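BIFUNCTIONAL PROTEIN Proline utilization A (PutA) (Corynebacterium freiburgense, PDB 5UX5) probably oxidises proline to glutamate in two steps, with an FAD-dependent proline dehydrogenase and an NAD-dependent aldehyde dehydrogenase joined in one chain. Local coordinates at residues Y267-F272 against A318-K323; F330-D335 against W452-D457; H313-A318 against S458-T463. One frame throughout, in Å; residues are numbered along the deposited sequence.

Contact 1 (Y267-F272 against A318-K323); sequences YLPDSF and APYATK. With FAD (flavin-adenine dinucleotide), chain E.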
loop_
_atom_site.group_PDB
_atom_site.type_symbol
_atom_site.label_atom_id
_atom_site.label_comp_id
_atom_site.label_asym_id
_atom_site.label_seq_id
_atom_site.Cartn_x
_atom_site.Cartn_y
_atom_site.Cartn_z
ATOM N N TYR A 267 -13.020 -21.882 1.850
ATOM C CA TYR A 267 -13.011 -20.916 2.943
ATOM C C TYR A 267 -13.563 -19.559 2.520
ATOM O O TYR A 267 -13.727 -18.672 3.367
ATOM C CB TYR A 267 -11.612 -20.792 3.588
ATOM C CG TYR A 267 -10.479 -20.125 2.801
ATOM C CD1 TYR A 267 -10.703 -19.473 1.588
ATOM C CD2 TYR A 267 -9.171 -20.161 3.288
ATOM C CE1 TYR A 267 -9.672 -18.859 0.903
ATOM C CE2 TYR A 267 -8.129 -19.555 2.594
ATOM C CZ TYR A 267 -8.382 -18.907 1.401
ATOM O OH TYR A 267 -7.356 -18.292 0.700
ATOM N N LEU A 268 -13.881 -19.374 1.250
ATOM C CA LEU A 268 -14.590 -18.179 0.834
ATOM C C LEU A 268 -16.085 -18.433 0.908
ATOM O O LEU A 268 -16.598 -19.275 0.159
ATOM C CB LEU A 268 -14.186 -17.785 -0.563
ATOM C CG LEU A 268 -12.702 -17.504 -0.742
ATOM C CD1 LEU A 268 -12.533 -17.019 -2.141
ATOM C CD2 LEU A 268 -12.253 -16.436 0.262
ATOM N N PRO A 269 -16.812 -17.765 1.786
ATOM C CA PRO A 269 -18.261 -17.987 1.825
ATOM C C PRO A 269 -18.915 -17.780 0.463
ATOM O O PRO A 269 -19.813 -18.536 0.095
ATOM C CB PRO A 269 -18.739 -16.974 2.872
ATOM C CG PRO A 269 -17.626 -16.004 3.008
ATOM C CD PRO A 269 -16.377 -16.775 2.784
ATOM N N ASP A 270 -18.484 -16.789 -0.308
ATOM C CA ASP A 270 -19.135 -16.538 -1.583
ATOM C C ASP A 270 -18.726 -17.541 -2.667
ATOM O O ASP A 270 -19.182 -17.421 -3.809
ATOM C CB ASP A 270 -18.878 -15.092 -2.022
ATOM C CG ASP A 270 -17.416 -14.670 -1.876
ATOM O OD1 ASP A 270 -16.724 -15.155 -0.954
ATOM O OD2 ASP A 270 -16.955 -13.846 -2.693
ATOM N N SER A 271 -17.883 -18.527 -2.350
ATOM C CA SER A 271 -17.629 -19.597 -3.306
ATOM C C SER A 271 -18.795 -20.568 -3.384
ATOM O O SER A 271 -18.908 -21.301 -4.364
ATOM C CB SER A 271 -16.334 -20.349 -2.972
ATOM O OG SER A 271 -16.502 -21.238 -1.889
ATOM N N PHE A 272 -19.681 -20.579 -2.390
ATOM C CA PHE A 272 -20.912 -21.335 -2.553
ATOM C C PHE A 272 -21.771 -20.714 -3.651
ATOM O O PHE A 272 -22.414 -21.432 -4.423
ATOM C CB PHE A 272 -21.677 -21.426 -1.226
ATOM C CG PHE A 272 -23.004 -22.130 -1.350
ATOM C CD1 PHE A 272 -23.075 -23.435 -1.821
ATOM C CD2 PHE A 272 -24.185 -21.477 -1.026
ATOM C CE1 PHE A 272 -24.291 -24.075 -1.952
ATOM C CE2 PHE A 272 -25.400 -22.111 -1.162
ATOM C CZ PHE A 272 -25.453 -23.416 -1.627
ATOM N N ALA A 318 -11.386 -11.952 3.327
ATOM C CA ALA A 318 -12.298 -12.678 2.449
ATOM C C ALA A 318 -12.691 -14.062 2.986
ATOM O O ALA A 318 -13.839 -14.483 2.742
ATOM C CB ALA A 318 -11.682 -12.764 1.047
ATOM N N PRO A 319 -11.818 -14.825 3.646
ATOM C CA PRO A 319 -12.222 -16.132 4.157
ATOM C C PRO A 319 -13.021 -16.017 5.449
ATOM O O PRO A 319 -13.151 -14.962 6.057
ATOM C CB PRO A 319 -10.898 -16.857 4.421
ATOM C CG PRO A 319 -9.871 -16.063 3.757
ATOM C CD PRO A 319 -10.362 -14.656 3.760
ATOM N N TYR A 320 -13.594 -17.144 5.837
ATOM C CA TYR A 320 -14.343 -17.229 7.068
ATOM C C TYR A 320 -13.436 -16.897 8.231
ATOM O O TYR A 320 -12.221 -17.054 8.144
ATOM C CB TYR A 320 -14.884 -18.644 7.260
ATOM C CG TYR A 320 -16.044 -19.050 6.399
ATOM C CD1 TYR A 320 -17.316 -18.581 6.660
ATOM C CD2 TYR A 320 -15.877 -19.947 5.343
ATOM C CE1 TYR A 320 -18.403 -18.977 5.882
ATOM C CE2 TYR A 320 -16.965 -20.346 4.555
ATOM C CZ TYR A 320 -18.219 -19.851 4.839
ATOM O OH TYR A 320 -19.297 -20.221 4.092
ATOM N N ALA A 321 -14.052 -16.510 9.363
ATOM C CA ALA A 321 -13.298 -16.155 10.560
ATOM C C ALA A 321 -12.762 -17.369 11.309
ATOM O O ALA A 321 -11.732 -17.259 11.979
ATOM C CB ALA A 321 -14.157 -15.318 11.497
ATOM N N THR A 322 -13.424 -18.520 11.214
ATOM C CA THR A 322 -13.043 -19.733 11.936
ATOM C C THR A 322 -12.894 -20.909 10.977
ATOM O O THR A 322 -13.586 -20.983 9.966
ATOM C CB THR A 322 -14.093 -20.121 12.953
ATOM O OG1 THR A 322 -15.201 -20.684 12.246
ATOM C CG2 THR A 322 -14.590 -18.926 13.661
ATOM N N LYS A 323 -12.020 -21.860 11.328
ATOM C CA LYS A 323 -11.888 -23.093 10.545
ATOM C C LYS A 323 -13.149 -23.967 10.603
ATOM O O LYS A 323 -13.407 -24.754 9.681
ATOM C CB LYS A 323 -10.663 -23.876 11.031
ATOM C CG LYS A 323 -10.770 -25.420 11.003
ATOM C CD LYS A 323 -9.575 -26.038 10.283
ATOM C CE LYS A 323 -9.401 -27.507 10.595
ATOM N NZ LYS A 323 -10.420 -28.383 9.923
HETATM P PA FAD E . -7.505 -29.361 7.259
HETATM O O1A FAD E . -6.641 -29.326 8.567
HETATM O O2A FAD E . -8.824 -29.978 7.296
HETATM O O5B FAD E . -7.875 -28.069 6.634
HETATM C C5B FAD E . -7.019 -26.950 6.777
HETATM C C4B FAD E . -7.674 -25.756 6.110
HETATM O O4B FAD E . -8.632 -25.177 6.948
HETATM C C3B FAD E . -6.710 -24.660 5.783
HETATM O O3B FAD E . -5.974 -24.831 4.623
HETATM C C2B FAD E . -7.598 -23.471 5.713
HETATM O O2B FAD E . -8.093 -23.279 4.439
HETATM C C1B FAD E . -8.646 -23.782 6.743
HETATM N N9A FAD E . -8.420 -23.096 8.007
HETATM C C8A FAD E . -7.562 -23.494 9.022
HETATM N N7A FAD E . -7.602 -22.596 10.026
HETATM C C5A FAD E . -8.496 -21.570 9.740
HETATM C C6A FAD E . -8.936 -20.416 10.416
HETATM N N6A FAD E . -8.445 -20.014 11.724
HETATM N N1A FAD E . -9.847 -19.628 9.824
HETATM C C2A FAD E . -10.334 -19.936 8.581
HETATM N N3A FAD E . -9.926 -21.052 7.898
HETATM C C4A FAD E . -9.024 -21.879 8.439
HETATM N N1 FAD E . -5.248 -24.368 -2.122
HETATM C C2 FAD E . -5.659 -23.216 -2.886
HETATM O O2 FAD E . -5.942 -22.051 -2.213
HETATM N N3 FAD E . -5.696 -23.288 -4.284
HETATM C C4 FAD E . -5.389 -24.467 -4.965
HETATM O O4 FAD E . -5.447 -24.516 -6.347
HETATM C C4X FAD E . -5.118 -25.715 -4.181
HETATM N N5 FAD E . -4.972 -26.959 -4.786
HETATM C C5X FAD E . -4.768 -28.113 -4.018
HETATM C C6 FAD E . -4.615 -29.375 -4.623
HETATM C C7 FAD E . -4.408 -30.496 -3.829
HETATM C C7M FAD E . -4.232 -31.853 -4.445
HETATM C C8 FAD E . -4.370 -30.396 -2.461
HETATM C C8M FAD E . -4.150 -31.606 -1.613
HETATM C C9 FAD E . -4.518 -29.156 -1.857
HETATM C C9A FAD E . -4.717 -28.028 -2.631
HETATM N N10 FAD E . -4.883 -26.775 -1.972
HETATM C C10 FAD E . -5.084 -25.604 -2.734
HETATM C "C1'" FAD E . -4.778 -26.697 -0.504
HETATM C "C2'" FAD E . -6.065 -26.687 0.275
HETATM O "O2'" FAD E . -6.722 -25.496 0.025
HETATM C "C3'" FAD E . -5.702 -26.868 1.765
HETATM O "O3'" FAD E . -4.959 -25.779 2.154
HETATM C "C4'" FAD E . -4.919 -28.123 2.169
HETATM O "O4'" FAD E . -5.107 -29.190 1.310
HETATM C "C5'" FAD E . -5.125 -28.534 3.644
HETATM O "O5'" FAD E . -6.472 -28.569 4.101
HETATM P P FAD E . -7.258 -29.920 4.530
HETATM O O1P FAD E . -8.686 -30.169 3.913
HETATM O O2P FAD E . -6.103 -30.957 4.249
HETATM O O3P FAD E . -7.000 -30.150 6.114
#
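In the beta/alpha (TIM) barrel of the proline dehydrogenase part, which holds the FAD, the turn between strand 260-265 and helix 271-287 meets the loop that leads into helix 323-337. The tight part is wholly buried: two prolines on two tyrosines. Pro319 lies alongside Tyr267, its CB over one face of the ring and 3.8 Å from the centroid, a CH-pi contact. The roles are reversed one step on: Pro269, in a type I turn from Leu268 to Ser271, places its CD 4.0 Å from the centroid of the Tyr320 ring, almost on the ring normal. Leu268 CD2 adds an apolar contact, 3.8 Å from Ala318 CB. The Tyr320 hydroxyl is hydrogen-bonded to the backbone oxygen of Ala455. Toward Ala321, Thr322 and Lys323 the packing between the segments ends, and the chain, more exposed here, turns to the cofactor. Lys323 lays CB 3.4 Å from FAD C5A of the adenine; its chain then bends, and NZ makes a weak hydrogen bond to the phosphate oxygen O2A as well as a salt bridge to Asp327. The backbones are joined by Tyr320 N, which donates to Tyr267 O over 2.9 Å, nearly along the C=O axis.

Contact 2 (F330-D335 against W452-D457); sequences FLRMMD and WKVAED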
loop_
_atom_site.group_PDB
_atom_site.type_symbol
_atom_site.label_atom_id
_atom_site.label_comp_id
_atom_site.label_asym_id
_atom_site.label_seq_id
_atom_site.Cartn_x
_atom_site.Cartn_y
_atom_site.Cartn_z
ATOM N N PHE A 330 -17.116 -26.611 3.238
ATOM C CA PHE A 330 -16.585 -27.700 2.434
ATOM C C PHE A 330 -17.622 -28.811 2.313
ATOM O O PHE A 330 -17.848 -29.351 1.227
ATOM C CB PHE A 330 -15.286 -28.202 3.063
ATOM C CG PHE A 330 -14.388 -28.966 2.135
ATOM C CD1 PHE A 330 -13.519 -28.306 1.288
ATOM C CD2 PHE A 330 -14.398 -30.359 2.118
ATOM C CE1 PHE A 330 -12.670 -29.031 0.447
ATOM C CE2 PHE A 330 -13.561 -31.076 1.285
ATOM C CZ PHE A 330 -12.695 -30.413 0.461
ATOM N N LEU A 331 -18.304 -29.132 3.414
ATOM C CA LEU A 331 -19.360 -30.135 3.350
ATOM C C LEU A 331 -20.580 -29.617 2.602
ATOM O O LEU A 331 -21.248 -30.387 1.907
ATOM C CB LEU A 331 -19.744 -30.590 4.752
ATOM C CG LEU A 331 -18.677 -31.299 5.587
ATOM C CD1 LEU A 331 -19.119 -31.321 7.023
ATOM C CD2 LEU A 331 -18.549 -32.712 5.150
ATOM N N ARG A 332 -20.910 -28.326 2.741
ATOM C CA ARG A 332 -22.067 -27.804 2.010
ATOM C C ARG A 332 -21.840 -27.851 0.504
ATOM O O ARG A 332 -22.735 -28.242 -0.256
ATOM C CB ARG A 332 -22.412 -26.382 2.441
ATOM C CG ARG A 332 -23.589 -25.789 1.656
ATOM C CD ARG A 332 -24.028 -24.409 2.168
ATOM N NE ARG A 332 -22.901 -23.475 2.196
ATOM C CZ ARG A 332 -22.970 -22.178 2.506
ATOM N NH1 ARG A 332 -24.118 -21.617 2.828
ATOM N NH2 ARG A 332 -21.870 -21.437 2.504
ATOM N N MET A 333 -20.652 -27.461 0.048
ATOM C CA MET A 333 -20.421 -27.451 -1.388
ATOM C C MET A 333 -20.391 -28.860 -1.957
ATOM O O MET A 333 -20.924 -29.111 -3.043
ATOM C CB MET A 333 -19.140 -26.693 -1.717
ATOM C CG MET A 333 -19.199 -25.240 -1.290
ATOM S SD MET A 333 -18.054 -24.180 -2.194
ATOM C CE MET A 333 -16.518 -24.944 -1.790
ATOM N N MET A 334 -19.781 -29.788 -1.231
ATOM C CA MET A 334 -19.804 -31.195 -1.609
ATOM C C MET A 334 -21.240 -31.701 -1.720
ATOM O O MET A 334 -21.646 -32.275 -2.741
ATOM C CB MET A 334 -19.027 -31.966 -0.554
ATOM C CG MET A 334 -18.843 -33.397 -0.736
ATOM S SD MET A 334 -17.975 -33.862 0.760
ATOM C CE MET A 334 -19.282 -33.618 1.916
ATOM N N ASP A 335 -22.028 -31.448 -0.676
ATOM C CA ASP A 335 -23.422 -31.856 -0.611
ATOM C C ASP A 335 -24.205 -31.402 -1.836
ATOM O O ASP A 335 -25.000 -32.161 -2.399
ATOM C CB ASP A 335 -24.011 -31.231 0.654
ATOM C CG ASP A 335 -25.215 -31.954 1.178
ATOM O OD1 ASP A 335 -26.136 -32.273 0.388
ATOM O OD2 ASP A 335 -25.233 -32.163 2.411
ATOM N N TRP A 452 -25.421 -26.004 6.430
ATOM C CA TRP A 452 -26.349 -25.121 5.723
ATOM C C TRP A 452 -26.487 -23.751 6.367
ATOM O O TRP A 452 -27.115 -22.864 5.782
ATOM C CB TRP A 452 -27.738 -25.766 5.645
ATOM C CG TRP A 452 -27.729 -27.176 5.111
ATOM C CD1 TRP A 452 -28.048 -28.318 5.793
ATOM C CD2 TRP A 452 -27.386 -27.589 3.780
ATOM N NE1 TRP A 452 -27.916 -29.410 4.975
ATOM C CE2 TRP A 452 -27.510 -28.990 3.734
ATOM C CE3 TRP A 452 -26.985 -26.912 2.628
ATOM C CZ2 TRP A 452 -27.246 -29.720 2.577
ATOM C CZ3 TRP A 452 -26.728 -27.633 1.496
ATOM C CH2 TRP A 452 -26.862 -29.025 1.471
ATOM N N LYS A 453 -25.925 -23.566 7.553
ATOM C CA LYS A 453 -26.131 -22.363 8.338
ATOM C C LYS A 453 -25.017 -21.333 8.177
ATOM O O LYS A 453 -25.243 -20.155 8.455
ATOM C CB LYS A 453 -26.299 -22.764 9.808
ATOM C CG LYS A 453 -27.325 -23.917 9.979
ATOM C CD LYS A 453 -27.564 -24.333 11.428
ATOM C CE LYS A 453 -28.981 -24.813 11.609
ATOM N NZ LYS A 453 -29.679 -24.170 12.771
ATOM N N VAL A 454 -23.844 -21.741 7.694
ATOM C CA VAL A 454 -22.733 -20.817 7.490
ATOM C C VAL A 454 -23.086 -19.790 6.420
ATOM O O VAL A 454 -23.965 -19.997 5.577
ATOM C CB VAL A 454 -21.466 -21.592 7.111
ATOM C CG1 VAL A 454 -20.984 -22.394 8.316
ATOM C CG2 VAL A 454 -21.732 -22.467 5.898
ATOM N N ALA A 455 -22.406 -18.651 6.470
ATOM C CA ALA A 455 -22.798 -17.576 5.582
ATOM C C ALA A 455 -22.487 -17.942 4.142
ATOM O O ALA A 455 -21.742 -18.877 3.859
ATOM C CB ALA A 455 -22.083 -16.284 5.934
ATOM N N GLU A 456 -23.079 -17.186 3.220
ATOM C CA GLU A 456 -22.766 -17.345 1.814
ATOM C C GLU A 456 -22.480 -16.043 1.093
ATOM O O GLU A 456 -21.955 -16.096 -0.021
ATOM C CB GLU A 456 -23.901 -18.079 1.079
ATOM C CG GLU A 456 -25.217 -17.332 0.928
ATOM C CD GLU A 456 -26.222 -18.145 0.109
ATOM O OE1 GLU A 456 -26.297 -17.951 -1.136
ATOM O OE2 GLU A 456 -26.909 -19.011 0.714
ATOM N N ASP A 457 -22.787 -14.886 1.681
ATOM C CA ASP A 457 -22.390 -13.618 1.079
ATOM C C ASP A 457 -20.882 -13.439 1.165
ATOM O O ASP A 457 -20.197 -14.109 1.939
ATOM C CB ASP A 457 -23.074 -12.439 1.767
ATOM C CG ASP A 457 -24.454 -12.191 1.249
ATOM O OD1 ASP A 457 -24.807 -12.788 0.206
ATOM O OD2 ASP A 457 -25.172 -11.373 1.863
#
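Arg332 points from helix 323-337 at the loop 452-457 and supplies most of the helix's share of the contact. With CG anti to the backbone N (chi1 178°), the chain leaves CB extended, and Arg332 CG lies 3.6 Å from Trp452 CZ3. Arg332 CD follows past the same indole, 3.9 Å from Trp452 CE3. A bend at chi3 (55°) then turns the head group, so that NE and CZ pass along Val454, whose CG2 sits over the centre of one guanidinium face. This helix belongs to the beta/alpha barrel of the proline dehydrogenase part, and the loop, which follows helix 438-450, packs against the side of it that carries Arg332 and Asp335. At the tip Arg332 NH1 is 3.2 Å from Val454 O, while Arg332 NH2 donates to Ala455 O over 2.9 Å. That acceptor lies near the guanidinium plane, although NH2 stands above the carbonyl plane. Asn329 OD1 is a second partner for NH2, and Phe272 makes a cation-pi contact with the group. One helical turn on, Asp335 crosses the six-membered end of the indole at about a right angle, Asp335 OD2 3.2 Å from Trp452 CZ2; its carboxylate is salt-bridged to Arg451, Arg367 and Arg339.

Contact 3 (H313-A318 against S458-T463); sequences HGWYPA and SRRLST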
loop_
_atom_site.group_PDB
_atom_site.type_symbol
_atom_site.label_atom_id
_atom_site.label_comp_id
_atom_site.label_asym_id
_atom_site.label_seq_id
_atom_site.Cartn_x
_atom_site.Cartn_y
_atom_site.Cartn_z
ATOM N N HIS A 313 -5.995 -2.597 4.519
ATOM C CA HIS A 313 -6.974 -1.759 3.831
ATOM C C HIS A 313 -8.183 -1.408 4.664
ATOM O O HIS A 313 -9.040 -0.664 4.182
ATOM C CB HIS A 313 -7.474 -2.449 2.559
ATOM C CG HIS A 313 -6.461 -2.503 1.478
ATOM N ND1 HIS A 313 -5.448 -3.434 1.456
ATOM C CD2 HIS A 313 -6.304 -1.737 0.373
ATOM C CE1 HIS A 313 -4.697 -3.226 0.390
ATOM N NE2 HIS A 313 -5.204 -2.210 -0.290
ATOM N N GLY A 314 -8.319 -1.979 5.849
ATOM C CA GLY A 314 -9.521 -1.782 6.617
ATOM C C GLY A 314 -10.698 -2.561 6.100
ATOM O O GLY A 314 -11.827 -2.065 6.142
ATOM N N TRP A 315 -10.463 -3.768 5.611
ATOM C CA TRP A 315 -11.502 -4.625 5.075
ATOM C C TRP A 315 -11.623 -5.859 5.943
ATOM O O TRP A 315 -10.696 -6.194 6.685
ATOM C CB TRP A 315 -11.175 -5.072 3.652
ATOM C CG TRP A 315 -11.086 -4.006 2.634
ATOM C CD1 TRP A 315 -11.757 -2.821 2.627
ATOM C CD2 TRP A 315 -10.294 -4.035 1.433
ATOM N NE1 TRP A 315 -11.430 -2.111 1.492
ATOM C CE2 TRP A 315 -10.540 -2.842 0.745
ATOM C CE3 TRP A 315 -9.417 -4.966 0.868
ATOM C CZ2 TRP A 315 -9.912 -2.537 -0.462
ATOM C CZ3 TRP A 315 -8.794 -4.656 -0.317
ATOM C CH2 TRP A 315 -9.040 -3.458 -0.970
ATOM N N TYR A 316 -12.755 -6.565 5.812
ATOM C CA TYR A 316 -12.821 -7.900 6.381
ATOM C C TYR A 316 -11.974 -8.841 5.540
ATOM O O TYR A 316 -11.873 -8.690 4.312
ATOM C CB TYR A 316 -14.246 -8.434 6.414
ATOM C CG TYR A 316 -15.148 -7.729 7.359
ATOM C CD1 TYR A 316 -15.061 -7.952 8.718
ATOM C CD2 TYR A 316 -16.091 -6.833 6.893
ATOM C CE1 TYR A 316 -15.906 -7.299 9.605
ATOM C CE2 TYR A 316 -16.928 -6.160 7.754
ATOM C CZ TYR A 316 -16.829 -6.397 9.115
ATOM O OH TYR A 316 -17.652 -5.736 9.978
ATOM N N PRO A 317 -11.355 -9.819 6.173
ATOM C CA PRO A 317 -10.742 -10.907 5.408
ATOM C C PRO A 317 -11.793 -11.570 4.524
ATOM O O PRO A 317 -12.970 -11.644 4.872
ATOM C CB PRO A 317 -10.221 -11.855 6.492
ATOM C CG PRO A 317 -10.272 -11.041 7.786
ATOM C CD PRO A 317 -11.340 -10.049 7.623
ATOM N N ALA A 318 -11.386 -11.952 3.327
ATOM C CA ALA A 318 -12.298 -12.678 2.449
ATOM C C ALA A 318 -12.691 -14.062 2.986
ATOM O O ALA A 318 -13.839 -14.483 2.742
ATOM C CB ALA A 318 -11.682 -12.764 1.047
ATOM N N SER A 458 -20.362 -12.535 0.344
ATOM C CA SER A 458 -18.945 -12.190 0.410
ATOM C C SER A 458 -18.641 -11.259 1.599
ATOM O O SER A 458 -19.244 -10.190 1.745
ATOM C CB SER A 458 -18.509 -11.555 -0.905
ATOM O OG SER A 458 -17.349 -10.786 -0.735
ATOM N N ARG A 459 -17.652 -11.638 2.410
ATOM C CA ARG A 459 -17.256 -10.807 3.537
ATOM C C ARG A 459 -16.881 -9.387 3.121
ATOM O O ARG A 459 -16.991 -8.459 3.945
ATOM C CB ARG A 459 -16.078 -11.448 4.267
ATOM C CG ARG A 459 -16.343 -12.842 4.717
ATOM C CD ARG A 459 -16.531 -12.825 6.197
ATOM N NE ARG A 459 -15.293 -12.939 6.940
ATOM C CZ ARG A 459 -15.061 -12.309 8.073
ATOM N NH1 ARG A 459 -15.975 -11.482 8.581
ATOM N NH2 ARG A 459 -13.915 -12.509 8.699
ATOM N N ARG A 460 -16.472 -9.191 1.866
ATOM C CA ARG A 460 -16.061 -7.880 1.382
ATOM C C ARG A 460 -17.252 -6.971 1.069
ATOM O O ARG A 460 -17.052 -5.827 0.647
ATOM C CB ARG A 460 -15.189 -8.046 0.135
ATOM C CG ARG A 460 -13.840 -8.718 0.354
ATOM C CD ARG A 460 -12.897 -7.818 1.169
ATOM N NE ARG A 460 -11.597 -8.440 1.388
ATOM C CZ ARG A 460 -10.602 -8.412 0.504
ATOM N NH1 ARG A 460 -10.772 -7.765 -0.647
ATOM N NH2 ARG A 460 -9.452 -9.033 0.776
ATOM N N LEU A 461 -18.489 -7.447 1.249
ATOM C CA LEU A 461 -19.638 -6.644 0.853
ATOM C C LEU A 461 -19.842 -5.438 1.743
ATOM O O LEU A 461 -20.519 -4.500 1.327
ATOM C CB LEU A 461 -20.917 -7.475 0.849
ATOM C CG LEU A 461 -21.170 -8.560 -0.210
ATOM C CD1 LEU A 461 -22.470 -9.279 0.126
ATOM C CD2 LEU A 461 -21.217 -8.008 -1.608
ATOM N N SER A 462 -19.304 -5.448 2.956
ATOM C CA SER A 462 -19.298 -4.276 3.822
ATOM C C SER A 462 -17.966 -4.245 4.541
ATOM O O SER A 462 -17.108 -5.112 4.339
ATOM C CB SER A 462 -20.448 -4.289 4.832
ATOM O OG SER A 462 -20.236 -5.324 5.788
ATOM N N THR A 463 -17.796 -3.246 5.404
ATOM C CA THR A 463 -16.480 -2.977 5.963
ATOM C C THR A 463 -16.532 -2.830 7.475
ATOM O O THR A 463 -17.509 -2.321 8.029
ATOM C CB THR A 463 -15.912 -1.704 5.331
ATOM O OG1 THR A 463 -16.987 -0.775 5.126
ATOM C CG2 THR A 463 -15.304 -2.035 3.987
#
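Tyr316, Arg459 and Arg460 have the most surface buried where the loop after helix 303-313 meets the loop 458-463. The Tyr316 ring, with CG anti to the carbonyl carbon and beside the backbone N (chi1 -68°), lies alongside 458-463 at the partly exposed rim. Ser462 O approaches the edge of the ring near its plane, 3.2 Å from Tyr316 CD2. Farther out, Tyr316 CE2 is 3.4 Å from Thr463 C. Arg459 crosses this side chain at about a right angle. Bent at chi2 and chi3, it brings Arg459 NH1 to 3.6 Å from Tyr316 CD1, with Tyr316 CB over a face of the guanidinium; NH2 packs on the ring of Pro317. Nearer its backbone, Arg459 CB is 3.2 Å from Pro317 O, and NE is hydrogen-bonded to the backbone oxygen of Pro319. The turn that presents both arginines is an ST turn, in which Ser458 OG accepts from Arg460 N; it lies in the loop after helix 438-450, which packs here on the loop between helices 303-313 and 323-337 of the beta/alpha barrel. From it Arg460 runs to a buried place. Arg460 NE donates to Tyr316 O over 2.9 Å, nearly along the C=O axis and with the acceptor close to the guanidinium plane. Trp315 covers part of one face of the same group, Trp315 CE3 3.5 Å from Arg460 NH1, the two planes inclined by 34°. NH1 is salt-bridged to Asp473, while Trp315 NE1 is hydrogen-bonded to Asp471 O. On the exposed side, Thr463 CG2 lies 3.9 Å from Trp315 CD1.

Contact 1 is the core of the group, wholly buried and next to the FAD, and joins two loops of the barrel itself; contacts 2 and 3 are partly buried and lay the successive segments 452-457 and 458-463 over it. The chemistry changes accordingly: proline on tyrosine in contact 1, arginines reaching backbone carbonyls in the other two. Contacts 1 and 3 share Ala318 and hold the same loop before helix 323-337. One side-chain hydrogen bond to a backbone oxygen links contact 1 to each of the others. Contacts 2 and 3, with centres about 19 Å apart, adjoin in sequence without other touch between them, and each meets contact 1.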